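PDB 5G5S: protein argonaute from Methanocaldococcus jannaschii, which uses short single-stranded DNA guides to find and cut complementary DNA strands, and may thereby defend the cell against invading genetic elements. Local coordinates for residues A[26-31]-A[59-64]; A[102-107]-A[142-147]. All blocks are in the same frame, centred on the assembly; numbering follows the deposited sequence. Where two conformers were deposited one is given.

Interaction 1: residues A[26-31]-A[59-64]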
ATOM      1  N   VAL A  26      15.306 -25.193 -23.677  1.00 78.67           N
ATOM      2  CA  VAL A  26      14.454 -24.097 -24.143  1.00 76.87           C
ATOM      3  C   VAL A  26      14.650 -23.963 -25.660  1.00 82.14           C
ATOM      4  O   VAL A  26      15.739 -24.232 -26.185  1.00 81.08           O
ATOM      5  CB  VAL A  26      14.582 -22.763 -23.368  1.00 78.78           C
ATOM      6  CG1 VAL A  26      14.247 -22.957 -21.898  1.00 78.01           C
ATOM      7  CG2 VAL A  26      15.953 -22.116 -23.547  1.00 78.52           C
ATOM      8  N   HIS A  27      13.581 -23.624 -26.370  1.00 80.03           N
ATOM      9  CA  HIS A  27      13.631 -23.596 -27.820  1.00 81.12           C
ATOM     10  C   HIS A  27      13.200 -22.270 -28.418  1.00 83.66           C
ATOM     11  O   HIS A  27      12.146 -21.734 -28.068  1.00 82.18           O
ATOM     12  CB  HIS A  27      12.857 -24.799 -28.378  1.00 84.72           C
ATOM     13  CG  HIS A  27      13.226 -26.076 -27.692  1.00 89.65           C
ATOM     14  ND1 HIS A  27      14.290 -26.850 -28.133  1.00 93.46           N
ATOM     15  CD2 HIS A  27      12.739 -26.615 -26.549  1.00 91.41           C
ATOM     16  CE1 HIS A  27      14.376 -27.857 -27.277  1.00 93.66           C
ATOM     17  NE2 HIS A  27      13.467 -27.754 -26.304  1.00 92.90           N
ATOM     18  N   PHE A  28      14.051 -21.730 -29.301  1.00 81.34           N
ATOM     19  CA  PHE A  28      13.841 -20.447 -29.967  1.00 81.90           C
ATOM     20  C   PHE A  28      13.128 -20.621 -31.291  1.00 88.66           C
ATOM     21  O   PHE A  28      13.515 -21.467 -32.102  1.00 90.07           O
ATOM     22  CB  PHE A  28      15.168 -19.673 -30.115  1.00 84.19           C
ATOM     23  CG  PHE A  28      15.802 -19.378 -28.779  1.00 84.41           C
ATOM     24  CD1 PHE A  28      15.429 -18.254 -28.046  1.00 87.34           C
ATOM     25  CD2 PHE A  28      16.722 -20.257 -28.217  1.00 86.57           C
ATOM     26  CE1 PHE A  28      15.987 -17.999 -26.788  1.00 87.77           C
ATOM     27  CE2 PHE A  28      17.266 -20.014 -26.952  1.00 89.07           C
ATOM     28  CZ  PHE A  28      16.892 -18.889 -26.244  1.00 86.86           C
ATOM     29  N   TYR A  29      12.049 -19.844 -31.476  1.00 85.62           N
ATOM     30  CA  TYR A  29      11.210 -19.852 -32.671  1.00 88.24           C
ATOM     31  C   TYR A  29      10.857 -18.440 -33.105  1.00 93.64           C
ATOM     32  O   TYR A  29      10.918 -17.508 -32.305  1.00 91.14           O
ATOM     33  CB  TYR A  29       9.903 -20.627 -32.419  1.00 90.32           C
ATOM     34  CG  TYR A  29      10.081 -22.088 -32.074  1.00 92.84           C
ATOM     35  CD1 TYR A  29      10.273 -23.041 -33.070  1.00 97.27           C
ATOM     36  CD2 TYR A  29       9.982 -22.531 -30.759  1.00 91.87           C
ATOM     37  CE1 TYR A  29      10.421 -24.391 -32.762  1.00 97.93           C
ATOM     38  CE2 TYR A  29      10.120 -23.881 -30.439  1.00 93.88           C
ATOM     39  CZ  TYR A  29      10.355 -24.806 -31.445  1.00102.56           C
ATOM     40  OH  TYR A  29      10.508 -26.137 -31.143  1.00103.50           O
ATOM     41  N   ARG A  30      10.483 -18.292 -34.381  1.00 95.17           N
ATOM     42  CA  ARG A  30       9.985 -17.054 -34.978  1.00 97.36           C
ATOM     43  C   ARG A  30       8.789 -17.403 -35.859  1.00105.88           C
ATOM     44  O   ARG A  30       8.742 -18.507 -36.413  1.00106.89           O
ATOM     45  CB  ARG A  30      11.077 -16.270 -35.747  1.00 99.72           C
ATOM     46  CG  ARG A  30      11.549 -16.881 -37.077  1.00111.19           C
ATOM     47  CD  ARG A  30      12.542 -15.987 -37.802  1.00118.23           C
ATOM     48  NE  ARG A  30      13.885 -16.096 -37.229  1.00124.89           N
ATOM     49  CZ  ARG A  30      14.930 -15.367 -37.605  1.00141.02           C
ATOM     50  NH1 ARG A  30      14.806 -14.458 -38.564  1.00137.58           N
ATOM     51  NH2 ARG A  30      16.109 -15.539 -37.022  1.00121.93           N
ATOM     52  N   ILE A  31       7.808 -16.489 -35.955  1.00105.15           N
ATOM     53  CA  ILE A  31       6.628 -16.701 -36.797  1.00108.91           C
ATOM     54  C   ILE A  31       7.104 -16.538 -38.245  1.00117.39           C
ATOM     55  O   ILE A  31       7.522 -15.442 -38.633  1.00117.64           O
ATOM     56  CB  ILE A  31       5.429 -15.745 -36.454  1.00112.61           C
ATOM     57  CG1 ILE A  31       5.206 -15.533 -34.925  1.00109.69           C
ATOM     58  CG2 ILE A  31       4.136 -16.137 -37.199  1.00117.33           C
ATOM     59  CD1 ILE A  31       4.466 -16.650 -34.123  1.00117.30           C
ATOM     60  N   SER A  59       9.985 -13.137 -32.717  1.00 91.21           N
ATOM     61  CA  SER A  59      10.780 -14.200 -32.119  1.00 88.56           C
ATOM     62  C   SER A  59      10.392 -14.395 -30.669  1.00 90.86           C
ATOM     63  O   SER A  59      10.050 -13.433 -29.971  1.00 90.94           O
ATOM     64  CB  SER A  59      12.271 -13.908 -32.254  1.00 91.97           C
ATOM     65  OG  SER A  59      12.612 -12.682 -31.628  1.00101.14           O
ATOM     66  N   PHE A  60      10.430 -15.656 -30.227  1.00 85.69           N
ATOM     67  CA  PHE A  60      10.039 -16.064 -28.886  1.00 83.74           C
ATOM     68  C   PHE A  60      10.808 -17.308 -28.434  1.00 84.90           C
ATOM     69  O   PHE A  60      11.581 -17.872 -29.209  1.00 84.80           O
ATOM     70  CB  PHE A  60       8.503 -16.283 -28.819  1.00 86.58           C
ATOM     71  CG  PHE A  60       7.930 -17.330 -29.755  1.00 89.50           C
ATOM     72  CD1 PHE A  60       7.774 -17.066 -31.113  1.00 94.49           C
ATOM     73  CD2 PHE A  60       7.500 -18.558 -29.272  1.00 91.49           C
ATOM     74  CE1 PHE A  60       7.252 -18.032 -31.978  1.00 97.52           C
ATOM     75  CE2 PHE A  60       6.969 -19.522 -30.138  1.00 96.55           C
ATOM     76  CZ  PHE A  60       6.836 -19.247 -31.483  1.00 96.72           C
ATOM     77  N   VAL A  61      10.617 -17.704 -27.165  1.00 79.42           N
ATOM     78  CA  VAL A  61      11.251 -18.878 -26.568  1.00 77.82           C
ATOM     79  C   VAL A  61      10.184 -19.732 -25.872  1.00 80.73           C
ATOM     80  O   VAL A  61       9.340 -19.197 -25.157  1.00 79.39           O
ATOM     81  CB  VAL A  61      12.477 -18.527 -25.666  1.00 80.53           C
ATOM     82  CG1 VAL A  61      12.096 -17.613 -24.496  1.00 79.99           C
ATOM     83  CG2 VAL A  61      13.196 -19.784 -25.175  1.00 79.90           C
ATOM     84  N   LEU A  62      10.197 -21.046 -26.141  1.00 77.90           N
ATOM     85  CA  LEU A  62       9.262 -22.005 -25.553  1.00 78.19           C
ATOM     86  C   LEU A  62      10.002 -22.980 -24.628  1.00 81.63           C
ATOM     87  O   LEU A  62      11.139 -23.363 -24.932  1.00 79.97           O
ATOM     88  CB  LEU A  62       8.493 -22.792 -26.636  1.00 80.19           C
ATOM     89  CG  LEU A  62       7.476 -22.035 -27.499  1.00 85.61           C
ATOM     90  CD1 LEU A  62       6.953 -22.921 -28.601  1.00 88.71           C
ATOM     91  CD2 LEU A  62       6.309 -21.481 -26.674  1.00 87.24           C
ATOM     92  N   PRO A  63       9.367 -23.423 -23.513  1.00 79.19           N
ATOM     93  CA  PRO A  63      10.042 -24.387 -22.622  1.00 78.96           C
ATOM     94  C   PRO A  63      10.024 -25.832 -23.146  1.00 84.52           C
ATOM     95  O   PRO A  63      10.471 -26.746 -22.454  1.00 85.12           O
ATOM     96  CB  PRO A  63       9.268 -24.243 -21.314  1.00 81.25           C
ATOM     97  CG  PRO A  63       7.899 -23.836 -21.733  1.00 87.09           C
ATOM     98  CD  PRO A  63       8.024 -23.063 -23.008  1.00 81.59           C
ATOM     99  N   TYR A  64       9.506 -26.032 -24.365  1.00 92.08           N
ATOM    100  CA  TYR A  64       9.365 -27.336 -25.006  1.00 95.61           C
ATOM    101  C   TYR A  64       9.514 -27.221 -26.518  1.00102.93           C
ATOM    102  O   TYR A  64       9.424 -26.121 -27.080  1.00100.51           O
ATOM    103  CB  TYR A  64       7.992 -27.963 -24.655  1.00 96.98           C
ATOM    104  CG  TYR A  64       6.812 -27.073 -24.981  1.00 95.29           C
ATOM    105  CD1 TYR A  64       6.375 -26.106 -24.080  1.00 92.71           C
ATOM    106  CD2 TYR A  64       6.151 -27.174 -26.201  1.00 98.79           C
ATOM    107  CE1 TYR A  64       5.315 -25.257 -24.387  1.00 92.15           C
ATOM    108  CE2 TYR A  64       5.079 -26.341 -26.514  1.00 98.19           C
ATOM    109  CZ  TYR A  64       4.665 -25.385 -25.599  1.00100.35           C
ATOM    110  OH  TYR A  64       3.610 -24.562 -25.888  1.00 99.86           O
TER
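Phe60 holds CG between its backbone N and carbonyl carbon (chi1 59°), while Tyr29 across from it holds CG beside its own backbone N, anti to the carbonyl carbon (chi1 -62°). Between the two side chains there is a CH-pi contact: CB of Tyr29 lies over one face of the Phe60 ring, off centre toward the rim, 3.5 Å from Phe60 CZ. Ile31 CD1 approaches the same ring, and its side chain runs about perpendicular to that of Phe60. Further along, Leu62 CD1 meets Tyr29 CD2 at 3.7 Å, again with the side chains crossing at about a right angle. On the other face of the sheet, Phe28 and Val61 lie side by side, with CG2 of Val61 over the Phe28 ring, 4.0 Å from its centroid; Val26 CB adds to this patch.

Four backbone bonds fix the register. His27 and Leu62 exchange a pair, with both N to O distances 2.8 Å, and Tyr29 and Phe60 exchange another; Phe28-Val61 and Arg30-Ser59 are the non-hydrogen-bonded pairs between and beyond them. Past the strand end, His27 CD2 comes to 3.3 Å from Tyr64 C, while His27 ND1 is bonded to Ser89 OG in strand 84-91. The strand axes, 4.6 Å apart at closest approach and at 156°, are consistent with the antiparallel pairing that the four bonds establish. These are the two central strands of the four-stranded antiparallel sheet of the argonaute N-terminal domain, flanked by strands 51-54 and 84-91.

Interaction 2: residues A[102-107]-A[142-147]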
ATOM      1  N   LYS A 102      10.228 -18.307 -15.286  1.00 63.83           N
ATOM      2  CA  LYS A 102       9.010 -18.063 -16.058  1.00 64.20           C
ATOM      3  C   LYS A 102       8.748 -19.121 -17.109  1.00 68.73           C
ATOM      4  O   LYS A 102       7.585 -19.441 -17.367  1.00 69.51           O
ATOM      5  CB  LYS A 102       8.987 -16.648 -16.659  1.00 65.41           C
ATOM      6  CG  LYS A 102       8.484 -15.603 -15.685  1.00 84.91           C
ATOM      7  CD  LYS A 102       9.589 -14.681 -15.220  1.00102.22           C
ATOM      8  CE  LYS A 102       9.576 -14.480 -13.722  1.00121.17           C
ATOM      9  NZ  LYS A 102      10.870 -13.942 -13.219  1.00129.55           N
ATOM     10  N   LEU A 103       9.818 -19.682 -17.700  1.00 65.32           N
ATOM     11  CA  LEU A 103       9.670 -20.744 -18.694  1.00 66.14           C
ATOM     12  C   LEU A 103       9.228 -22.052 -18.047  1.00 68.84           C
ATOM     13  O   LEU A 103       8.373 -22.732 -18.597  1.00 69.86           O
ATOM     14  CB  LEU A 103      10.905 -20.890 -19.606  1.00 67.17           C
ATOM     15  CG  LEU A 103      11.154 -19.714 -20.591  1.00 70.02           C
ATOM     16  CD1 LEU A 103      12.470 -19.847 -21.279  1.00 70.22           C
ATOM     17  CD2 LEU A 103      10.059 -19.597 -21.644  1.00 73.44           C
ATOM     18  N   VAL A 104       9.707 -22.339 -16.824  1.00 65.14           N
ATOM     19  CA  VAL A 104       9.297 -23.521 -16.042  1.00 66.68           C
ATOM     20  C   VAL A 104       7.811 -23.369 -15.664  1.00 69.76           C
ATOM     21  O   VAL A 104       7.062 -24.350 -15.732  1.00 71.15           O
ATOM     22  CB  VAL A 104      10.210 -23.775 -14.808  1.00 70.03           C
ATOM     23  CG1 VAL A 104       9.678 -24.906 -13.931  1.00 71.46           C
ATOM     24  CG2 VAL A 104      11.638 -24.069 -15.234  1.00 70.49           C
ATOM     25  N   ARG A 105       7.383 -22.124 -15.317  1.00 64.59           N
ATOM     26  CA  ARG A 105       5.993 -21.794 -14.981  1.00 63.85           C
ATOM     27  C   ARG A 105       5.105 -22.047 -16.181  1.00 70.80           C
ATOM     28  O   ARG A 105       4.078 -22.716 -16.045  1.00 72.74           O
ATOM     29  CB  ARG A 105       5.858 -20.339 -14.493  1.00 62.61           C
ATOM     30  CG  ARG A 105       4.553 -20.072 -13.752  1.00 68.41           C
ATOM     31  CD  ARG A 105       4.249 -18.594 -13.683  1.00 70.64           C
ATOM     32  NE  ARG A 105       3.126 -18.310 -12.789  1.00 78.83           N
ATOM     33  CZ  ARG A 105       1.854 -18.239 -13.172  1.00 90.03           C
ATOM     34  NH1 ARG A 105       1.521 -18.443 -14.442  1.00 75.14           N
ATOM     35  NH2 ARG A 105       0.903 -17.967 -12.286  1.00 71.36           N
ATOM     36  N   GLY A 106       5.532 -21.558 -17.346  1.00 67.57           N
ATOM     37  CA  GLY A 106       4.815 -21.765 -18.598  1.00 69.46           C
ATOM     38  C   GLY A 106       4.712 -23.233 -18.983  1.00 76.37           C
ATOM     39  O   GLY A 106       3.694 -23.669 -19.526  1.00 78.30           O
ATOM     40  N   TYR A 107       5.765 -24.007 -18.689  1.00 73.58           N
ATOM     41  CA  TYR A 107       5.806 -25.444 -18.965  1.00 76.51           C
ATOM     42  C   TYR A 107       4.761 -26.157 -18.105  1.00 80.41           C
ATOM     43  O   TYR A 107       3.931 -26.898 -18.626  1.00 82.00           O
ATOM     44  CB  TYR A 107       7.222 -25.998 -18.724  1.00 77.89           C
ATOM     45  CG  TYR A 107       7.411 -27.439 -19.138  1.00 83.16           C
ATOM     46  CD1 TYR A 107       7.402 -27.807 -20.481  1.00 87.06           C
ATOM     47  CD2 TYR A 107       7.670 -28.427 -18.192  1.00 85.68           C
ATOM     48  CE1 TYR A 107       7.606 -29.131 -20.871  1.00 91.31           C
ATOM     49  CE2 TYR A 107       7.897 -29.751 -18.571  1.00 90.35           C
ATOM     50  CZ  TYR A 107       7.855 -30.101 -19.911  1.00 99.57           C
ATOM     51  OH  TYR A 107       8.082 -31.405 -20.294  1.00104.52           O
ATOM     52  N   TYR A 142       0.153 -19.303  -7.946  1.00 63.83           N
ATOM     53  CA  TYR A 142       1.441 -19.962  -8.044  1.00 63.73           C
ATOM     54  C   TYR A 142       2.449 -19.194  -8.883  1.00 66.41           C
ATOM     55  O   TYR A 142       2.089 -18.432  -9.780  1.00 64.90           O
ATOM     56  CB  TYR A 142       1.272 -21.415  -8.536  1.00 66.82           C
ATOM     57  CG  TYR A 142       0.873 -21.494  -9.992  1.00 69.25           C
ATOM     58  CD1 TYR A 142      -0.435 -21.230 -10.394  1.00 71.13           C
ATOM     59  CD2 TYR A 142       1.809 -21.796 -10.975  1.00 70.62           C
ATOM     60  CE1 TYR A 142      -0.785 -21.203 -11.741  1.00 71.93           C
ATOM     61  CE2 TYR A 142       1.469 -21.785 -12.325  1.00 72.65           C
ATOM     62  CZ  TYR A 142       0.165 -21.508 -12.702  1.00 82.19           C
ATOM     63  OH  TYR A 142      -0.179 -21.538 -14.030  1.00 88.05           O
ATOM     64  N   GLU A 143       3.724 -19.433  -8.584  1.00 64.07           N
ATOM     65  CA  GLU A 143       4.891 -18.864  -9.243  1.00 63.10           C
ATOM     66  C   GLU A 143       6.029 -19.852  -9.085  1.00 64.89           C
ATOM     67  O   GLU A 143       5.999 -20.675  -8.169  1.00 65.06           O
ATOM     68  CB  GLU A 143       5.278 -17.580  -8.502  1.00 63.36           C
ATOM     69  CG  GLU A 143       5.803 -16.468  -9.384  1.00 74.42           C
ATOM     70  CD  GLU A 143       6.008 -15.177  -8.613  1.00 99.48           C
ATOM     71  OE1 GLU A 143       6.692 -15.214  -7.564  1.00 86.07           O
ATOM     72  OE2 GLU A 143       5.459 -14.135  -9.040  1.00100.82           O
ATOM     73  N   VAL A 144       7.036 -19.788  -9.964  0.50 62.03           N
ATOM     74  CA  VAL A 144       8.223 -20.629  -9.821  0.50 62.67           C
ATOM     75  C   VAL A 144       9.465 -19.788  -9.556  0.50 64.98           C
ATOM     76  O   VAL A 144       9.589 -18.683 -10.082  0.50 62.77           O
ATOM     77  CB  VAL A 144       8.397 -21.892 -10.728  0.50 68.57           C
ATOM     78  CG1 VAL A 144       7.244 -22.079 -11.693  0.50 68.52           C
ATOM     79  CG2 VAL A 144       9.747 -21.952 -11.438  0.50 69.09           C
ATOM     80  N   LYS A 145      10.325 -20.272  -8.656  1.00 63.47           N
ATOM     81  CA  LYS A 145      11.538 -19.578  -8.238  1.00 63.85           C
ATOM     82  C   LYS A 145      12.734 -20.472  -8.318  1.00 69.86           C
ATOM     83  O   LYS A 145      12.666 -21.631  -7.904  1.00 72.70           O
ATOM     84  CB  LYS A 145      11.387 -18.979  -6.823  1.00 66.35           C
ATOM     85  CG  LYS A 145      10.478 -17.729  -6.735  1.00 68.07           C
ATOM     86  CD  LYS A 145      10.964 -16.493  -7.530  1.00 71.56           C
ATOM     87  CE  LYS A 145      12.342 -16.015  -7.138  1.00 80.18           C
ATOM     88  NZ  LYS A 145      12.874 -15.027  -8.111  1.00 86.56           N
ATOM     89  N   LYS A 146      13.836 -19.952  -8.882  1.00 64.90           N
ATOM     90  CA  LYS A 146      15.078 -20.690  -8.945  1.00 65.85           C
ATOM     91  C   LYS A 146      15.905 -20.247  -7.753  1.00 71.28           C
ATOM     92  O   LYS A 146      16.156 -19.055  -7.583  1.00 70.13           O
ATOM     93  CB  LYS A 146      15.834 -20.501 -10.270  1.00 66.41           C
ATOM     94  CG  LYS A 146      16.851 -21.630 -10.470  1.00 66.93           C
ATOM     95  CD  LYS A 146      17.758 -21.443 -11.678  1.00 69.99           C
ATOM     96  CE  LYS A 146      18.714 -22.602 -11.769  1.00 73.47           C
ATOM     97  NZ  LYS A 146      19.806 -22.361 -12.739  1.00 80.12           N
ATOM     98  N   HIS A 147      16.175 -21.184  -6.860  1.00 69.70           N
ATOM     99  CA  HIS A 147      17.007 -20.953  -5.692  1.00 71.24           C
ATOM    100  C   HIS A 147      18.090 -22.003  -5.843  1.00 80.15           C
ATOM    101  O   HIS A 147      17.777 -23.182  -6.036  1.00 80.86           O
ATOM    102  CB  HIS A 147      16.227 -21.138  -4.398  1.00 71.06           C
ATOM    103  CG  HIS A 147      16.981 -20.709  -3.181  1.00 75.65           C
ATOM    104  ND1 HIS A 147      17.325 -19.397  -2.947  1.00 76.35           N
ATOM    105  CD2 HIS A 147      17.458 -21.416  -2.132  1.00 79.71           C
ATOM    106  CE1 HIS A 147      17.985 -19.314  -1.808  1.00 77.97           C
ATOM    107  NE2 HIS A 147      18.078 -20.526  -1.293  1.00 80.40           N
TER
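Arg105 and Tyr142 form a cation-pi stack combined with a side-chain-to-backbone hydrogen bond, where helix 97-111 of the N-terminal domain packs on the long strand 134-147. The stacking rests on two measurements: the guanidinium and ring planes differ by only 10°, and Arg105 CZ is 4.0 Å from the centroid of the Tyr142 ring. NH2 sits over the middle of the ring, whereas NH1 lies out toward the phenol end, 3.6 Å from Tyr142 OH. CG of Arg105 is anti to its backbone N (chi1 -163°), and the chain stays extended to NE, which spans the gap between helix and strand.

The same guanidinium binds the backbone of the residue it stacks on. NH2 donates to Tyr142 O at 2.8 Å with an N-H...O angle of 147°, and NE adds a weak bond to that oxygen at 3.2 Å. Two N-H groups thus converge on one carbonyl, restricting rotation of the guanidinium while its face rests on the ring. Val144 points toward the helix beside Arg105 and Val104, but the positions of its methyls are doubtful.

The pair lies beside Lys109, which interacts with the guide DNA; the Tyr142 and Lys109 side chains are about 3 Å apart. Tyr142 OH is hydrogen-bonded to Glu115 OE2, which fixes the phenol end of the ring. Tyr142 also touches Ile114 and Leu118 of helix 114-122 and Leu153, so its side chain sits between helices 97-111 and 114-122 and against strand 150-163, the antiparallel partner of strand 134-147.

From the N terminus, strand 25-31 runs out first, and interaction 1 closes when the chain returns through helix 41-47 and strand 51-54 to residues 59-64. Strand 84-91 then adds to the sheet before helix 97-111 opens interaction 2, which closes at residues 142-147 after helix 114-122. The two loops follow one another in series, neither enclosing nor crossing the other. Their centres are 16 Å apart, yet they meet chiefly through Leu103, with Pro63 also reaching Tyr107: Leu103 CD1 lies 3.6 Å from Val26 CG1, and Leu103 O lies 3.2 Å from Pro63 CB. Helix 97-111 therefore packs on the N-terminal sheet through Leu103 and on strand 134-147 mainly through Arg105, tying the two sheets together.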